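Local atomic coordinates of mitogen-activated protein kinase, putative (Map kinase-like protein) (Leishmania major, PDB entry 3PG1), a protein that probably binds ATP and phosphorylates serine or threonine residues of its target proteins, as expected of a parasite member of the MAP kinase family. Residues D12-L17 with A50-V54; I136-M140 with M224-F228; V149-V155 with G332-F337; L214-W218 with R308-A314. One frame throughout, in Å; residues are numbered along the deposited sequence.

The N-terminal helix comes first: contact 1 folds residues 12-17 back onto strand 48-54 and closes a short, mostly beta loop in the N-terminal lobe before any other contact opens. Contacts 2 and 3 then start on the same helix, 133-152, and contact 4 starts on helix 214-229. Contact 2 closes soon afterwards, on that second helix, and so crosses both contact 3 and contact 4. Contact 4 closes at 308-314, entirely within the larger span of contact 3, which ends at 332-337. Contacts 3 and 4 also meet directly, H151 NE2 lying 2.7 Å from D216 OD1. Contacts 2 and 4 join parts of the C-terminal lobe; contact 3 brings in the later segment 332-337.

Contact 1: D12-L17 with A50-V54; sequences DLIAEL and AIKRV
R53 reaches from strand 48-54 to the N-terminal helix and carries most of the contact. Its CB packs on L13 CD1 at 4.1 Å. With CG anti to the backbone N (chi1 -176°) and the chain extended as far as NE, the arm runs straight out from the strand, and R53 CD passes 3.6 Å from E16 OE1. The guanidinium then takes E16 side-on. R53 NE donates to E16 OE1 at 2.7 Å, almost straight at 175°, and R53 NH2 to E16 OE2 at 2.8 Å. Both oxygens use their syn lone pairs, and the carboxylate and guanidinium planes are only 19° apart. D12 lies over one face of the guanidinium, covering it with CB, while D12 OD2 stands well out of plane, 3.9 Å from R53 NH2, a long charge pair without a directed N-H. Nearer the strand's start, L13 CD2 meets I51 CG2 at 3.9 Å. Y110 also hydrogen-bonds E16 OE1. The two directed bonds probably fix the rotation of the guanidinium, and D12 adds an undirected charge pair over its face, so that the helix is held to the sheet by charge beside a small apolar patch.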
loop_
_atom_site.group_PDB
_atom_site.type_symbol
_atom_site.label_atom_id
_atom_site.label_comp_id
_atom_site.label_asym_id
_atom_site.label_seq_id
_atom_site.Cartn_x
_atom_site.Cartn_y
_atom_site.Cartn_z
ATOM N N ASP A 12 -17.159 -22.031 -9.089
ATOM C CA ASP A 12 -17.152 -21.246 -10.337
ATOM C C ASP A 12 -15.725 -21.129 -10.904
ATOM O O ASP A 12 -15.511 -21.412 -12.089
ATOM C CB ASP A 12 -17.768 -19.838 -10.136
ATOM C CG ASP A 12 -19.293 -19.779 -10.037
ATOM O OD1 ASP A 12 -19.959 -20.765 -10.446
ATOM O OD2 ASP A 12 -19.821 -18.727 -9.600
ATOM N N LEU A 13 -14.756 -20.755 -10.041
ATOM C CA LEU A 13 -13.353 -20.615 -10.416
ATOM C C LEU A 13 -12.740 -21.929 -10.910
ATOM O O LEU A 13 -12.092 -21.920 -11.959
ATOM C CB LEU A 13 -12.518 -20.027 -9.270
ATOM C CG LEU A 13 -11.053 -19.683 -9.609
ATOM C CD1 LEU A 13 -10.962 -18.528 -10.582
ATOM C CD2 LEU A 13 -10.274 -19.373 -8.369
ATOM N N ILE A 14 -12.948 -23.052 -10.160
ATOM C CA ILE A 14 -12.426 -24.380 -10.527
ATOM C C ILE A 14 -12.850 -24.732 -11.960
ATOM O O ILE A 14 -11.988 -25.006 -12.798
ATOM C CB ILE A 14 -12.791 -25.496 -9.488
ATOM C CG1 ILE A 14 -12.054 -25.260 -8.146
ATOM C CG2 ILE A 14 -12.489 -26.912 -10.040
ATOM C CD1 ILE A 14 -12.516 -26.145 -6.928
ATOM N N ALA A 15 -14.174 -24.666 -12.243
ATOM C CA ALA A 15 -14.757 -24.977 -13.559
ATOM C C ALA A 15 -14.175 -24.078 -14.664
ATOM O O ALA A 15 -13.721 -24.592 -15.685
ATOM C CB ALA A 15 -16.271 -24.842 -13.508
ATOM N N GLU A 16 -14.141 -22.741 -14.431
ATOM C CA GLU A 16 -13.603 -21.795 -15.414
ATOM C C GLU A 16 -12.130 -22.052 -15.728
ATOM O O GLU A 16 -11.755 -22.049 -16.903
ATOM C CB GLU A 16 -13.842 -20.346 -14.977
ATOM C CG GLU A 16 -15.296 -19.928 -15.127
ATOM C CD GLU A 16 -15.767 -18.833 -14.186
ATOM O OE1 GLU A 16 -14.918 -18.108 -13.614
ATOM O OE2 GLU A 16 -17.000 -18.688 -14.034
ATOM N N LEU A 17 -11.303 -22.297 -14.685
ATOM C CA LEU A 17 -9.873 -22.591 -14.858
ATOM C C LEU A 17 -9.663 -23.936 -15.578
ATOM O O LEU A 17 -8.694 -24.079 -16.325
ATOM C CB LEU A 17 -9.113 -22.550 -13.523
ATOM C CG LEU A 17 -8.944 -21.158 -12.854
ATOM C CD1 LEU A 17 -8.147 -21.271 -11.577
ATOM C CD2 LEU A 17 -8.249 -20.164 -13.779
ATOM N N ALA A 50 -2.685 -16.508 -4.989
ATOM C CA ALA A 50 -3.976 -15.938 -4.664
ATOM C C ALA A 50 -4.622 -15.689 -6.033
ATOM O O ALA A 50 -4.034 -15.027 -6.897
ATOM C CB ALA A 50 -3.799 -14.623 -3.902
ATOM N N ILE A 51 -5.786 -16.295 -6.266
ATOM C CA ILE A 51 -6.469 -16.132 -7.551
ATOM C C ILE A 51 -7.756 -15.329 -7.387
ATOM O O ILE A 51 -8.744 -15.820 -6.814
ATOM C CB ILE A 51 -6.665 -17.460 -8.325
ATOM C CG1 ILE A 51 -5.307 -18.207 -8.519
ATOM C CG2 ILE A 51 -7.357 -17.192 -9.672
ATOM C CD1 ILE A 51 -5.420 -19.747 -8.622
ATOM N N LYS A 52 -7.724 -14.085 -7.896
ATOM C CA LYS A 52 -8.851 -13.161 -7.875
ATOM C C LYS A 52 -9.644 -13.286 -9.168
ATOM O O LYS A 52 -9.070 -13.268 -10.261
ATOM C CB LYS A 52 -8.373 -11.713 -7.653
ATOM C CG LYS A 52 -9.508 -10.725 -7.364
ATOM C CD LYS A 52 -8.963 -9.320 -7.157
ATOM C CE LYS A 52 -10.022 -8.249 -7.261
ATOM N NZ LYS A 52 -9.437 -6.881 -7.145
ATOM N N ARG A 53 -10.968 -13.420 -9.030
ATOM C CA ARG A 53 -11.923 -13.557 -10.127
ATOM C C ARG A 53 -12.852 -12.336 -10.109
ATOM O O ARG A 53 -13.605 -12.157 -9.157
ATOM C CB ARG A 53 -12.716 -14.873 -9.957
ATOM C CG ARG A 53 -13.700 -15.216 -11.068
ATOM C CD ARG A 53 -14.633 -16.298 -10.564
ATOM N NE ARG A 53 -15.682 -16.661 -11.518
ATOM C CZ ARG A 53 -16.951 -16.269 -11.432
ATOM N NH1 ARG A 53 -17.337 -15.460 -10.451
ATOM N NH2 ARG A 53 -17.842 -16.683 -12.325
ATOM N N VAL A 54 -12.763 -11.498 -11.150
ATOM C CA VAL A 54 -13.552 -10.275 -11.326
ATOM C C VAL A 54 -14.644 -10.593 -12.360
ATOM O O VAL A 54 -14.332 -10.856 -13.528
ATOM C CB VAL A 54 -12.663 -9.077 -11.772
ATOM C CG1 VAL A 54 -13.500 -7.827 -12.027
ATOM C CG2 VAL A 54 -11.539 -8.789 -10.767
#

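Contact 2: I136-M140 with M224-F228; sequences IQYFM and MAEMF
I136 and M140, both of which reach across to helix 214-229, are joined by the shortest sound polar bond here, the helical link from M140 N to I136 O at 3.0 Å; between the two helices the side chains meet through apolar and sulfur contacts. I136 makes the broadest of these. Its CG1 lies anti to the carbonyl carbon, and the chain continues extended (chi2 167°), carrying CD1 over the face of F228. I136 CD1 sits 3.7 Å from the centroid of the F228 ring and 14° off the ring normal, a CH-pi contact, while I136 CG2 touches F228 CE2, also at 3.7 Å. Along its flank, CG1 slides past M227 CB at 3.9 Å. M227 then turns back at its last torsion and divides between two partners. Its SD comes to the edge of the F139 ring, 3.7 Å from CD2, in a Met-aromatic contact; its CE closes to 3.4 Å on M140 SD. M140, bent at both outer torsions, lays that sulfur across M224 CB at 3.7 Å, the two side chains meeting at about a right angle. The helices, the long E and F of the protein kinase C-terminal lobe, run nearly antiparallel, at 155°. Around them, helix 120-125 covers M227 through L120 and I124, Y319 borders I136, and helix 291-300 packs against M140, M224 and F228, burying the seam.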
loop_
_atom_site.group_PDB
_atom_site.type_symbol
_atom_site.label_atom_id
_atom_site.label_comp_id
_atom_site.label_asym_id
_atom_site.label_seq_id
_atom_site.Cartn_x
_atom_site.Cartn_y
_atom_site.Cartn_z
ATOM N N ILE A 136 14.386 -4.992 12.436
ATOM C CA ILE A 136 13.758 -3.670 12.139
ATOM C C ILE A 136 14.517 -2.945 11.035
ATOM O O ILE A 136 13.891 -2.338 10.163
ATOM C CB ILE A 136 13.561 -2.775 13.402
ATOM C CG1 ILE A 136 12.669 -3.510 14.443
ATOM C CG2 ILE A 136 12.948 -1.361 13.032
ATOM C CD1 ILE A 136 12.629 -2.911 15.873
ATOM N N GLN A 137 15.849 -2.929 11.118
ATOM C CA GLN A 137 16.665 -2.227 10.134
ATOM C C GLN A 137 16.452 -2.853 8.748
ATOM O O GLN A 137 16.287 -2.153 7.737
ATOM C CB GLN A 137 18.147 -2.268 10.562
ATOM C CG GLN A 137 19.052 -1.471 9.614
ATOM C CD GLN A 137 20.486 -1.972 9.568
ATOM O OE1 GLN A 137 21.430 -1.199 9.410
ATOM N NE2 GLN A 137 20.689 -3.261 9.723
ATOM N N TYR A 138 16.452 -4.192 8.712
ATOM C CA TYR A 138 16.283 -4.929 7.455
ATOM C C TYR A 138 14.908 -4.658 6.829
ATOM O O TYR A 138 14.835 -4.313 5.647
ATOM C CB TYR A 138 16.507 -6.436 7.695
ATOM C CG TYR A 138 16.510 -7.213 6.403
ATOM C CD1 TYR A 138 17.631 -7.230 5.578
ATOM C CD2 TYR A 138 15.389 -7.937 5.998
ATOM C CE1 TYR A 138 17.651 -7.979 4.404
ATOM C CE2 TYR A 138 15.403 -8.698 4.830
ATOM C CZ TYR A 138 16.535 -8.709 4.036
ATOM O OH TYR A 138 16.539 -9.371 2.844
ATOM N N PHE A 139 13.831 -4.851 7.601
ATOM C CA PHE A 139 12.457 -4.600 7.141
ATOM C C PHE A 139 12.291 -3.180 6.646
ATOM O O PHE A 139 11.715 -2.963 5.580
ATOM C CB PHE A 139 11.413 -4.863 8.282
ATOM C CG PHE A 139 11.213 -6.298 8.734
ATOM C CD1 PHE A 139 11.451 -7.363 7.872
ATOM C CD2 PHE A 139 10.811 -6.586 10.033
ATOM C CE1 PHE A 139 11.289 -8.691 8.307
ATOM C CE2 PHE A 139 10.647 -7.911 10.462
ATOM C CZ PHE A 139 10.876 -8.951 9.596
ATOM N N MET A 140 12.763 -2.191 7.439
ATOM C CA MET A 140 12.661 -0.765 7.081
ATOM C C MET A 140 13.412 -0.464 5.782
ATOM O O MET A 140 12.915 0.312 4.966
ATOM C CB MET A 140 13.197 0.146 8.215
ATOM C CG MET A 140 12.216 0.266 9.414
ATOM S SD MET A 140 10.494 0.656 8.891
ATOM C CE MET A 140 10.711 2.204 8.017
ATOM N N MET A 224 7.870 2.133 11.554
ATOM C CA MET A 224 9.184 1.951 12.198
ATOM C C MET A 224 9.038 1.999 13.740
ATOM O O MET A 224 9.461 1.067 14.409
ATOM C CB MET A 224 10.166 3.021 11.717
ATOM C CG MET A 224 11.567 2.774 12.228
ATOM S SD MET A 224 12.814 3.690 11.335
ATOM C CE MET A 224 14.240 3.406 12.453
ATOM N N ALA A 225 8.439 3.072 14.286
ATOM C CA ALA A 225 8.208 3.211 15.754
ATOM C C ALA A 225 7.381 2.043 16.308
ATOM O O ALA A 225 7.654 1.516 17.401
ATOM C CB ALA A 225 7.503 4.541 16.047
ATOM N N GLU A 226 6.419 1.579 15.518
ATOM C CA GLU A 226 5.550 0.492 15.930
ATOM C C GLU A 226 6.304 -0.827 16.045
ATOM O O GLU A 226 5.971 -1.636 16.904
ATOM C CB GLU A 226 4.369 0.345 14.975
ATOM C CG GLU A 226 3.302 -0.632 15.487
ATOM C CD GLU A 226 2.027 -0.646 14.668
ATOM O OE1 GLU A 226 1.739 0.343 13.951
ATOM O OE2 GLU A 226 1.328 -1.675 14.713
ATOM N N MET A 227 7.316 -1.050 15.195
ATOM C CA MET A 227 8.068 -2.304 15.292
ATOM C C MET A 227 8.909 -2.307 16.564
ATOM O O MET A 227 9.165 -3.373 17.108
ATOM C CB MET A 227 8.966 -2.505 14.051
ATOM C CG MET A 227 8.209 -3.067 12.861
ATOM S SD MET A 227 9.278 -3.592 11.497
ATOM C CE MET A 227 9.673 -2.060 10.847
ATOM N N PHE A 228 9.390 -1.128 17.003
ATOM C CA PHE A 228 10.165 -1.048 18.250
ATOM C C PHE A 228 9.223 -1.224 19.454
ATOM O O PHE A 228 9.507 -2.008 20.369
ATOM C CB PHE A 228 10.875 0.307 18.387
ATOM C CG PHE A 228 12.151 0.449 17.597
ATOM C CD1 PHE A 228 13.342 -0.105 18.063
ATOM C CD2 PHE A 228 12.166 1.150 16.384
ATOM C CE1 PHE A 228 14.516 -0.015 17.308
ATOM C CE2 PHE A 228 13.344 1.266 15.640
ATOM C CZ PHE A 228 14.520 0.702 16.118
#

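Contact 3: V149-V155 with G332-F337; sequences VLHEAGV and GLSERF
A153 is where the two segments come closest: its O accepts from F337 N at 2.9 Å, nearly straight at 171°. R336 CA adds a CA-H...O contact to the same oxygen at 3.5 Å, and A153 CB rests on E335 O at 3.4 Å, so little but backbone meets here. Beside it V155 CG2 touches F337 CB at 3.8 Å, after which the phenyl ring leads away to meet H85 edge-to-face. Toward the other end the fit is looser. A water takes the place of a direct bond, donating to V149 O at 2.7 Å and accepting from S334 N at 2.9 Å. S334, nearer this water, has its OG hydrogen-bonded to H85 O. L333, with CG anti to the carbonyl carbon (chi1 -68°), brings CD2 up to V149 CG2 at 3.9 Å and crosses the CB and CG of the exposed E152 at an angle. On the exposed side R336 lays one guanidinium face over G154 CA, with no side chain between them. The turn beneath is a Schellman motif: V155 N bonds back to L150 O, G154 N to H151 O, and G154 has positive phi. The loop between helices 311-315 and 346-360 thus docks on the capped end of helix 133-152 and on the end of helix 70-85, consistent with the C-terminal extension of MAP kinases.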
loop_
_atom_site.group_PDB
_atom_site.type_symbol
_atom_site.label_atom_id
_atom_site.label_comp_id
_atom_site.label_asym_id
_atom_site.label_seq_id
_atom_site.Cartn_x
_atom_site.Cartn_y
_atom_site.Cartn_z
ATOM N N VAL A 149 10.757 3.006 -5.125
ATOM C CA VAL A 149 10.418 2.491 -6.455
ATOM C C VAL A 149 9.051 3.075 -6.894
ATOM O O VAL A 149 8.926 3.572 -8.020
ATOM C CB VAL A 149 10.481 0.920 -6.513
ATOM C CG1 VAL A 149 10.011 0.395 -7.887
ATOM C CG2 VAL A 149 11.909 0.445 -6.229
ATOM N N LEU A 150 8.060 3.040 -6.013
ATOM C CA LEU A 150 6.768 3.620 -6.358
ATOM C C LEU A 150 6.934 5.129 -6.664
ATOM O O LEU A 150 6.556 5.583 -7.738
ATOM C CB LEU A 150 5.778 3.452 -5.179
ATOM C CG LEU A 150 5.323 2.027 -4.824
ATOM C CD1 LEU A 150 4.421 2.069 -3.568
ATOM C CD2 LEU A 150 4.613 1.332 -6.004
ATOM N N HIS A 151 7.617 5.859 -5.777
ATOM C CA HIS A 151 7.804 7.325 -5.891
ATOM C C HIS A 151 8.576 7.712 -7.135
ATOM O O HIS A 151 8.214 8.715 -7.777
ATOM C CB HIS A 151 8.475 7.882 -4.634
ATOM C CG HIS A 151 7.639 7.753 -3.386
ATOM N ND1 HIS A 151 8.167 8.050 -2.138
ATOM C CD2 HIS A 151 6.355 7.324 -3.237
ATOM C CE1 HIS A 151 7.192 7.788 -1.270
ATOM N NE2 HIS A 151 6.103 7.297 -1.890
ATOM N N GLU A 152 9.565 6.876 -7.533
ATOM C CA GLU A 152 10.354 7.146 -8.753
ATOM C C GLU A 152 9.465 7.040 -10.010
ATOM O O GLU A 152 9.738 7.713 -11.005
ATOM C CB GLU A 152 11.621 6.254 -8.836
ATOM C CG GLU A 152 12.680 6.609 -7.788
ATOM C CD GLU A 152 13.243 8.005 -7.955
ATOM O OE1 GLU A 152 13.853 8.238 -9.015
ATOM O OE2 GLU A 152 12.922 8.906 -7.150
ATOM N N ALA A 153 8.378 6.258 -9.942
ATOM C CA ALA A 153 7.417 6.160 -11.049
ATOM C C ALA A 153 6.226 7.169 -10.901
ATOM O O ALA A 153 5.285 7.093 -11.687
ATOM C CB ALA A 153 6.871 4.743 -11.136
ATOM N N GLY A 154 6.294 8.100 -9.944
ATOM C CA GLY A 154 5.230 9.081 -9.693
ATOM C C GLY A 154 4.010 8.510 -8.978
ATOM O O GLY A 154 2.930 9.100 -9.008
ATOM N N VAL A 155 4.156 7.347 -8.339
ATOM C CA VAL A 155 3.035 6.710 -7.667
ATOM C C VAL A 155 3.134 6.926 -6.180
ATOM O O VAL A 155 4.187 6.699 -5.576
ATOM C CB VAL A 155 2.965 5.205 -8.092
ATOM C CG1 VAL A 155 1.896 4.419 -7.297
ATOM C CG2 VAL A 155 2.702 5.110 -9.587
ATOM N N GLY A 332 16.052 -1.902 -11.125
ATOM C CA GLY A 332 14.665 -2.359 -11.246
ATOM C C GLY A 332 13.613 -1.272 -11.172
ATOM O O GLY A 332 12.455 -1.526 -10.813
ATOM N N LEU A 333 14.006 -0.039 -11.432
ATOM C CA LEU A 333 12.997 1.033 -11.391
ATOM C C LEU A 333 12.151 0.949 -12.640
ATOM O O LEU A 333 12.628 0.508 -13.666
ATOM C CB LEU A 333 13.656 2.419 -11.371
ATOM C CG LEU A 333 14.442 2.806 -10.127
ATOM C CD1 LEU A 333 14.951 4.241 -10.247
ATOM C CD2 LEU A 333 13.606 2.672 -8.877
ATOM N N SER A 334 10.935 1.442 -12.559
ATOM C CA SER A 334 10.035 1.602 -13.681
ATOM C C SER A 334 10.009 3.102 -14.009
ATOM O O SER A 334 10.250 3.958 -13.137
ATOM C CB SER A 334 8.620 1.205 -13.267
ATOM O OG SER A 334 8.533 -0.206 -13.317
ATOM N N GLU A 335 9.661 3.398 -15.256
ATOM C CA GLU A 335 9.469 4.759 -15.777
ATOM C C GLU A 335 8.199 5.337 -15.141
ATOM O O GLU A 335 7.445 4.615 -14.494
ATOM C CB GLU A 335 9.292 4.718 -17.316
ATOM C CG GLU A 335 10.446 4.109 -18.101
ATOM C CD GLU A 335 10.204 3.824 -19.574
ATOM O OE1 GLU A 335 9.037 3.582 -19.962
ATOM O OE2 GLU A 335 11.197 3.786 -20.335
ATOM N N ARG A 336 7.937 6.640 -15.333
ATOM C CA ARG A 336 6.743 7.276 -14.823
ATOM C C ARG A 336 5.468 6.593 -15.290
ATOM O O ARG A 336 5.317 6.293 -16.475
ATOM C CB ARG A 336 6.810 8.782 -15.139
ATOM C CG ARG A 336 5.595 9.609 -14.757
ATOM C CD ARG A 336 5.933 11.073 -14.874
ATOM N NE ARG A 336 6.807 11.502 -13.771
ATOM C CZ ARG A 336 6.369 11.902 -12.579
ATOM N NH1 ARG A 336 5.066 11.940 -12.318
ATOM N NH2 ARG A 336 7.226 12.249 -11.635
ATOM N N PHE A 337 4.574 6.280 -14.329
ATOM C CA PHE A 337 3.279 5.679 -14.636
ATOM C C PHE A 337 2.352 6.781 -15.198
ATOM O O PHE A 337 2.321 7.904 -14.680
ATOM C CB PHE A 337 2.649 5.012 -13.389
ATOM C CG PHE A 337 1.272 4.436 -13.635
ATOM C CD1 PHE A 337 1.113 3.237 -14.332
ATOM C CD2 PHE A 337 0.128 5.106 -13.197
ATOM C CE1 PHE A 337 -0.157 2.715 -14.572
ATOM C CE2 PHE A 337 -1.142 4.571 -13.425
ATOM C CZ PHE A 337 -1.280 3.397 -14.140
HETATM O O HOH W 1 10.200 3.189 -10.417
#

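Contact 4: L214-W218 with R308-A314; sequences LVDMW and RISTEQA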
loop_
_atom_site.group_PDB
_atom_site.type_symbol
_atom_site.label_atom_id
_atom_site.label_comp_id
_atom_site.label_asym_id
_atom_site.label_seq_id
_atom_site.Cartn_x
_atom_site.Cartn_y
_atom_site.Cartn_z
ATOM N N LEU A 214 5.423 12.487 0.063
ATOM C CA LEU A 214 5.822 12.569 1.484
ATOM C C LEU A 214 4.841 12.025 2.500
ATOM O O LEU A 214 5.253 11.629 3.605
ATOM C CB LEU A 214 6.248 13.988 1.851
ATOM C CG LEU A 214 7.632 14.214 1.214
ATOM C CD1 LEU A 214 7.840 15.601 0.905
ATOM C CD2 LEU A 214 8.730 13.515 2.052
ATOM N N VAL A 215 3.566 11.871 2.105
ATOM C CA VAL A 215 2.624 11.218 3.046
ATOM C C VAL A 215 3.105 9.778 3.389
ATOM O O VAL A 215 2.885 9.280 4.507
ATOM C CB VAL A 215 1.144 11.227 2.574
ATOM C CG1 VAL A 215 0.646 12.659 2.342
ATOM C CG2 VAL A 215 0.904 10.310 1.368
ATOM N N ASP A 216 3.731 9.101 2.399
ATOM C CA ASP A 216 4.210 7.731 2.609
ATOM C C ASP A 216 5.353 7.654 3.597
ATOM O O ASP A 216 5.485 6.626 4.275
ATOM C CB ASP A 216 4.617 7.038 1.287
ATOM C CG ASP A 216 3.444 6.812 0.348
ATOM O OD1 ASP A 216 3.685 6.655 -0.869
ATOM O OD2 ASP A 216 2.279 6.775 0.838
ATOM N N MET A 217 6.187 8.712 3.653
ATOM C CA MET A 217 7.327 8.789 4.568
ATOM C C MET A 217 6.820 8.873 6.013
ATOM O O MET A 217 7.432 8.295 6.910
ATOM C CB MET A 217 8.263 9.967 4.199
ATOM C CG MET A 217 9.150 9.676 2.992
ATOM S SD MET A 217 10.004 8.077 3.079
ATOM C CE MET A 217 11.151 8.401 4.407
ATOM N N TRP A 218 5.686 9.567 6.223
ATOM C CA TRP A 218 5.046 9.668 7.540
ATOM C C TRP A 218 4.563 8.276 7.960
ATOM O O TRP A 218 4.823 7.865 9.086
ATOM C CB TRP A 218 3.833 10.630 7.528
ATOM C CG TRP A 218 3.172 10.669 8.894
ATOM C CD1 TRP A 218 2.189 9.846 9.364
ATOM C CD2 TRP A 218 3.476 11.577 9.954
ATOM N NE1 TRP A 218 1.851 10.201 10.651
ATOM C CE2 TRP A 218 2.612 11.272 11.032
ATOM C CE3 TRP A 218 4.379 12.647 10.089
ATOM C CZ2 TRP A 218 2.675 11.952 12.256
ATOM C CZ3 TRP A 218 4.379 13.378 11.263
ATOM C CH2 TRP A 218 3.576 12.994 12.359
ATOM N N ARG A 308 10.081 17.141 5.860
ATOM C CA ARG A 308 10.075 15.674 6.031
ATOM C C ARG A 308 11.118 15.003 5.117
ATOM O O ARG A 308 11.267 15.344 3.920
ATOM C CB ARG A 308 8.661 15.097 5.847
ATOM C CG ARG A 308 8.499 13.656 6.437
ATOM C CD ARG A 308 7.054 13.147 6.276
ATOM N NE ARG A 308 6.113 14.111 6.902
ATOM C CZ ARG A 308 4.907 14.437 6.426
ATOM N NH1 ARG A 308 4.421 13.820 5.356
ATOM N NH2 ARG A 308 4.151 15.327 7.063
ATOM N N ILE A 309 11.859 14.076 5.693
ATOM C CA ILE A 309 12.979 13.436 4.980
ATOM C C ILE A 309 12.462 12.664 3.742
ATOM O O ILE A 309 11.435 12.020 3.823
ATOM C CB ILE A 309 13.839 12.562 5.933
ATOM C CG1 ILE A 309 15.193 12.125 5.274
ATOM C CG2 ILE A 309 13.036 11.300 6.421
ATOM C CD1 ILE A 309 16.200 11.430 6.288
ATOM N N SER A 310 13.140 12.794 2.595
ATOM C CA SER A 310 12.753 12.111 1.366
ATOM C C SER A 310 13.160 10.627 1.431
ATOM O O SER A 310 13.963 10.258 2.292
ATOM C CB SER A 310 13.411 12.787 0.164
ATOM O OG SER A 310 14.823 12.630 0.257
ATOM N N THR A 311 12.609 9.762 0.547
ATOM C CA THR A 311 13.030 8.334 0.572
ATOM C C THR A 311 14.503 8.182 0.325
ATOM O O THR A 311 15.149 7.351 0.982
ATOM C CB THR A 311 12.339 7.445 -0.482
ATOM O OG1 THR A 311 12.563 8.041 -1.748
ATOM C CG2 THR A 311 10.908 7.257 -0.235
ATOM N N GLU A 312 15.051 8.952 -0.641
ATOM C CA GLU A 312 16.473 8.795 -0.900
ATOM C C GLU A 312 17.315 9.195 0.314
ATOM O O GLU A 312 18.227 8.467 0.682
ATOM C CB GLU A 312 16.932 9.525 -2.189
ATOM C CG GLU A 312 18.441 9.483 -2.330
ATOM C CD GLU A 312 19.109 10.112 -3.543
ATOM O OE1 GLU A 312 18.515 10.997 -4.194
ATOM O OE2 GLU A 312 20.309 9.824 -3.724
ATOM N N GLN A 313 17.013 10.323 0.935
ATOM C CA GLN A 313 17.805 10.749 2.101
ATOM C C GLN A 313 17.635 9.783 3.317
ATOM O O GLN A 313 18.582 9.594 4.089
ATOM C CB GLN A 313 17.473 12.205 2.486
ATOM C CG GLN A 313 17.988 13.264 1.468
ATOM C CD GLN A 313 19.432 13.646 1.766
ATOM O OE1 GLN A 313 19.901 13.542 2.905
ATOM N NE2 GLN A 313 20.203 14.056 0.753
ATOM N N ALA A 314 16.451 9.165 3.456
ATOM C CA ALA A 314 16.189 8.191 4.552
ATOM C C ALA A 314 17.044 6.950 4.250
ATOM O O ALA A 314 17.710 6.446 5.128
ATOM C CB ALA A 314 14.724 7.795 4.544
#
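R308 reaches along L214-W218. Its CG leaves anti to the backbone N, and the extended chi2 brings CD beside W218 N; the bend at chi3 (-56°) then directs NE and the guanidinium toward L214 O and W218. R308 NH1 donates to L214 O at 2.9 Å; the oxygen lies in the guanidinium plane, but the donor stands above the carbonyl plane rather than on a lone pair. W218 CB covers one face of the guanidinium, 3.9 Å from R308 NH1. The indole is turned 68° to that plane and presents its edge, W218 CE3, to R308 NE at 3.9 Å. Further partners hold the arginine: E203 forms a salt bridge with NH1, and E302 O accepts from NE.

Farther along, L214 CD2 lies 3.6 Å from I309 O. M217 is modelled in two conformers; in the one described, and so only provisionally, its chain folds at chi2 and chi3. It crosses T311 at about a right angle, M217 SD lying 3.5 Å from T311 CG2, and puts M217 CE against A314 CB at 3.6 Å. T311 keeps OG1 between its backbone N and carbonyl carbon (chi1 55°), from where it bonds H148 ND1. S310 is the N-cap of helix 311-315, its OG accepting from Q313 N at 3.3 Å. The R308-E203 pair is the arginine-to-APE-glutamate salt bridge of protein kinases, tying the end of the activation segment to the lobe's core, while D216 holds the backbone N-H groups of H157 and R158, as the aspartate of helix F does in this fold.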